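Local coordinates for protein tetR-family transcriptional regulator (Streptomyces coelicolor A3, PDB 2QIB) that probably binds cis-regulatory DNA through an N-terminal helix-turn-helix domain and regulates transcription, as a dimeric member of the TetR family, at residues H52-P55 / S59-E62; A63-A68 / T119-L124. All coordinates share one frame; numbering follows the deposited sequence.

Contact 1. Residues H52-P55 / S59-E62; sequences HYFP and SLYE
One methyl of L60 sits squarely over the phenyl ring of F54, and this CH-pi contact carries most of the apolar packing between residues 52-55 and 59-62. L60 CD1 lies over the middle of the ring, 3.6 Å from the F54 centroid and only 14° off the ring normal. Its closest ring atom is F54 CE2, with L60 CD1 and F54 CE2 3.6 Å apart. The two side chains meet at about a right angle. F54 holds its ring beside its own backbone N, with CG anti to the carbonyl carbon (chi1 -61°), a setting that turns the flat of the ring to L60 CD1. L60 CB comes no nearer than 4.1 Å, to F54 CG.

S59 meets F54 near its CB, at the root of the ring. Its hydroxyl lies at the ring edge, near the plane, with S59 OG 3.4 Å from F54 CB. The same oxygen, S59 OG, is 3.3 Å from P55 CD, and the proline ring thus borders the hydroxyl by van der Waals contact alone. With chi1 at 69°, OG is placed between the S59 backbone N and carbonyl carbon.

F54 is the last residue of the predicted helix-turn-helix motif, just past helix 47-53, whereas S59 and L60 belong to the first turns of helix 57-75. Helix 11-28 adds I19 against F54 and A22 against L60, extending the small core of the DNA-binding domain. No hydrogen bond links the two segments: the short connection between the two helices is packed here by an aromatic-aliphatic contact, while S59 OG is satisfied by a hydrogen bond with the carbonyl oxygen of G56, between the two segments.

Contact 2. Residues A63-A68 / T119-L124; sequences AALQRA and TTTNAL
L65 lays its isobutyl group against T121 and L124, sliding past the L124 side chain in the opposite direction and crossing T121 at about a right angle. L65 CD2 reaches T121 CB at 3.6 Å, with T121 CG2 only slightly farther away, while L65 CG meets L124 CD1 at 3.8 Å. L65 extends CG anti to its nitrogen (chi1 179°), which carries the branch across to helix 119-140. L124 instead folds CG beside its backbone N (chi1 -73°); its CD1 also lies 3.7 Å from Q66 N. L124 CD2 crosses the bent Q66 side chain at about a right angle, 3.6 Å from Q66 CD. No hydrogen bond crosses the interface, which is apolar at its centre and bordered by Q66 on the exposed side.

The short helical segments run almost parallel, at 5°, with axes 10.1 Å apart. Helix 57-75, which links the DNA-binding domain to the C-terminal domain in the TetR fold, here lies alongside the first turns of helix 119-140. Its other flank meets helix 11-28, where A64 and R67 touch L23 and the R67 guanidinium is hydrogen-bonded to the carbonyl oxygen of Q16.

In the fold
Helix 57-75 supplies one side of both contacts, whose centres are about 12 Å apart: contact 1 packs its start against the end of the helix-turn-helix region, and contact 2 packs its next turns against the C-terminal domain. They join directly. F54 CE1 of contact 1 touches A63 CB at 3.6 Å, and E62 CG lies 3.7 Å from T121 CG2, while the E62 carboxylate is hydrogen-bonded to S118. Hexaethylene glycol, probably from the crystallisation liquor, accompanies both contacts: it is hydrogen-bonded to Y61 O and is found about 4 Å from the L65 side chain. This continuous packing is consistent with helix 57-75 coupling the two domains, as in TetR relatives.

Contact 1. Residues H52-P55 / S59-E62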
# COMPACT_ATOMS: atom_id res chain seq x y z
N HIS A 52 28.13 -21.52 -12.28
CA HIS A 52 28.07 -22.92 -11.83
C HIS A 52 26.92 -23.13 -10.84
O HIS A 52 26.32 -24.20 -10.79
CB HIS A 52 29.39 -23.35 -11.21
CG HIS A 52 29.46 -24.82 -10.90
ND1 HIS A 52 29.65 -25.77 -11.88
CD2 HIS A 52 29.34 -25.50 -9.74
CE1 HIS A 52 29.66 -26.97 -11.34
NE2 HIS A 52 29.48 -26.84 -10.04
N TYR A 53 26.62 -22.08 -10.06
CA TYR A 53 25.62 -22.14 -8.97
C TYR A 53 24.26 -21.60 -9.34
O TYR A 53 23.22 -22.05 -8.84
CB TYR A 53 26.20 -21.42 -7.76
CG TYR A 53 27.35 -22.16 -7.15
CD1 TYR A 53 27.11 -23.15 -6.19
CD2 TYR A 53 28.68 -21.89 -7.50
CE1 TYR A 53 28.14 -23.85 -5.61
CE2 TYR A 53 29.73 -22.61 -6.93
CZ TYR A 53 29.44 -23.59 -5.96
OH TYR A 53 30.41 -24.33 -5.35
N PHE A 54 24.25 -20.60 -10.22
CA PHE A 54 23.02 -19.95 -10.67
C PHE A 54 23.10 -19.74 -12.18
O PHE A 54 24.11 -19.24 -12.66
CB PHE A 54 22.82 -18.63 -9.92
CG PHE A 54 22.71 -18.82 -8.44
CD1 PHE A 54 21.47 -19.09 -7.86
CD2 PHE A 54 23.86 -18.81 -7.64
CE1 PHE A 54 21.37 -19.31 -6.50
CE2 PHE A 54 23.76 -19.04 -6.27
CZ PHE A 54 22.52 -19.28 -5.70
N PRO A 55 22.05 -20.13 -12.93
CA PRO A 55 22.11 -20.01 -14.41
C PRO A 55 21.96 -18.59 -14.96
O PRO A 55 22.19 -18.35 -16.15
CB PRO A 55 20.94 -20.87 -14.86
CG PRO A 55 19.95 -20.77 -13.73
CD PRO A 55 20.81 -20.77 -12.48
N SER A 59 17.98 -15.67 -11.22
CA SER A 59 17.85 -16.78 -10.29
C SER A 59 18.60 -16.46 -8.99
O SER A 59 18.14 -16.81 -7.92
CB SER A 59 18.35 -18.08 -10.96
OG SER A 59 19.73 -17.99 -11.13
N LEU A 60 19.72 -15.75 -9.10
CA LEU A 60 20.49 -15.32 -7.93
C LEU A 60 19.74 -14.24 -7.15
O LEU A 60 19.67 -14.28 -5.91
CB LEU A 60 21.86 -14.82 -8.39
CG LEU A 60 22.94 -14.58 -7.32
CD1 LEU A 60 22.91 -15.58 -6.11
CD2 LEU A 60 24.28 -14.60 -7.97
N TYR A 61 19.17 -13.30 -7.89
CA TYR A 61 18.34 -12.26 -7.27
C TYR A 61 17.19 -12.91 -6.50
O TYR A 61 16.90 -12.52 -5.38
CB TYR A 61 17.77 -11.30 -8.33
CG TYR A 61 16.93 -10.18 -7.75
CD1 TYR A 61 17.52 -8.99 -7.28
CD2 TYR A 61 15.53 -10.32 -7.66
CE1 TYR A 61 16.74 -7.97 -6.73
CE2 TYR A 61 14.72 -9.30 -7.10
CZ TYR A 61 15.34 -8.13 -6.65
OH TYR A 61 14.56 -7.10 -6.13
N GLU A 62 16.54 -13.91 -7.13
CA GLU A 62 15.43 -14.64 -6.46
C GLU A 62 15.90 -15.38 -5.21
O GLU A 62 15.20 -15.37 -4.17
CB GLU A 62 14.72 -15.57 -7.47
CG GLU A 62 13.91 -14.79 -8.52
CD GLU A 62 13.40 -15.66 -9.68
OE1 GLU A 62 13.91 -16.79 -9.83
OE2 GLU A 62 12.50 -15.21 -10.44

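Contact 2. Residues A63-A68 / T119-L124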
# COMPACT_ATOMS: atom_id res chain seq x y z
N ALA A 63 17.08 -16.00 -5.28
CA ALA A 63 17.65 -16.73 -4.14
C ALA A 63 17.96 -15.77 -2.97
O ALA A 63 17.64 -16.07 -1.80
CB ALA A 63 18.89 -17.51 -4.55
N ALA A 64 18.53 -14.62 -3.29
CA ALA A 64 18.76 -13.58 -2.27
C ALA A 64 17.44 -13.13 -1.65
O ALA A 64 17.34 -12.97 -0.44
CB ALA A 64 19.44 -12.41 -2.88
N LEU A 65 16.44 -12.90 -2.51
CA LEU A 65 15.12 -12.42 -2.06
C LEU A 65 14.43 -13.46 -1.17
O LEU A 65 13.79 -13.10 -0.17
CB LEU A 65 14.25 -12.05 -3.26
CG LEU A 65 12.84 -11.56 -2.90
CD1 LEU A 65 12.88 -10.32 -1.93
CD2 LEU A 65 12.05 -11.22 -4.15
N GLN A 66 14.58 -14.74 -1.51
CA GLN A 66 14.09 -15.82 -0.64
C GLN A 66 14.70 -15.77 0.76
O GLN A 66 14.00 -15.89 1.77
CB GLN A 66 14.37 -17.19 -1.29
CG GLN A 66 14.01 -18.39 -0.38
CD GLN A 66 12.52 -18.68 -0.44
OE1 GLN A 66 11.79 -18.53 0.55
NE2 GLN A 66 12.06 -19.09 -1.61
N ARG A 67 16.01 -15.59 0.83
CA ARG A 67 16.65 -15.46 2.13
C ARG A 67 16.11 -14.24 2.92
O ARG A 67 15.79 -14.34 4.11
CB ARG A 67 18.16 -15.32 1.97
CG ARG A 67 18.83 -15.42 3.34
CD ARG A 67 20.31 -15.22 3.34
NE ARG A 67 21.00 -16.40 2.81
CZ ARG A 67 22.31 -16.52 2.76
NH1 ARG A 67 23.07 -15.52 3.19
NH2 ARG A 67 22.87 -17.62 2.26
N ALA A 68 16.03 -13.11 2.22
CA ALA A 68 15.55 -11.85 2.83
C ALA A 68 14.10 -11.97 3.30
O ALA A 68 13.73 -11.52 4.40
CB ALA A 68 15.66 -10.75 1.83
N THR A 119 7.38 -13.87 -11.59
CA THR A 119 6.34 -14.59 -10.88
C THR A 119 6.85 -15.04 -9.52
O THR A 119 6.12 -14.98 -8.50
CB THR A 119 5.85 -15.80 -11.70
OG1 THR A 119 5.12 -15.31 -12.83
CG2 THR A 119 4.95 -16.73 -10.85
N THR A 120 8.11 -15.45 -9.49
CA THR A 120 8.72 -15.92 -8.27
C THR A 120 8.89 -14.77 -7.28
O THR A 120 8.54 -14.94 -6.12
CB THR A 120 10.04 -16.64 -8.55
OG1 THR A 120 9.73 -17.86 -9.25
CG2 THR A 120 10.76 -16.98 -7.26
N THR A 121 9.40 -13.62 -7.74
CA THR A 121 9.60 -12.49 -6.80
C THR A 121 8.26 -11.98 -6.25
O THR A 121 8.16 -11.73 -5.05
CB THR A 121 10.45 -11.30 -7.34
OG1 THR A 121 9.76 -10.57 -8.36
CG2 THR A 121 11.78 -11.78 -7.87
N ASN A 122 7.26 -11.85 -7.11
CA ASN A 122 5.90 -11.46 -6.64
C ASN A 122 5.32 -12.42 -5.63
O ASN A 122 4.67 -11.98 -4.67
CB ASN A 122 4.92 -11.34 -7.80
CG ASN A 122 5.34 -10.31 -8.79
OD1 ASN A 122 6.19 -9.46 -8.47
ND2 ASN A 122 4.80 -10.38 -10.01
N ALA A 123 5.52 -13.73 -5.86
CA ALA A 123 5.09 -14.75 -4.91
C ALA A 123 5.80 -14.61 -3.56
O ALA A 123 5.14 -14.71 -2.52
CB ALA A 123 5.30 -16.14 -5.49
N LEU A 124 7.12 -14.39 -3.57
CA LEU A 124 7.89 -14.20 -2.33
C LEU A 124 7.35 -12.97 -1.57
O LEU A 124 7.09 -13.07 -0.37
CB LEU A 124 9.40 -14.06 -2.60
CG LEU A 124 10.10 -15.37 -2.99
CD1 LEU A 124 11.50 -15.08 -3.55
CD2 LEU A 124 10.16 -16.30 -1.80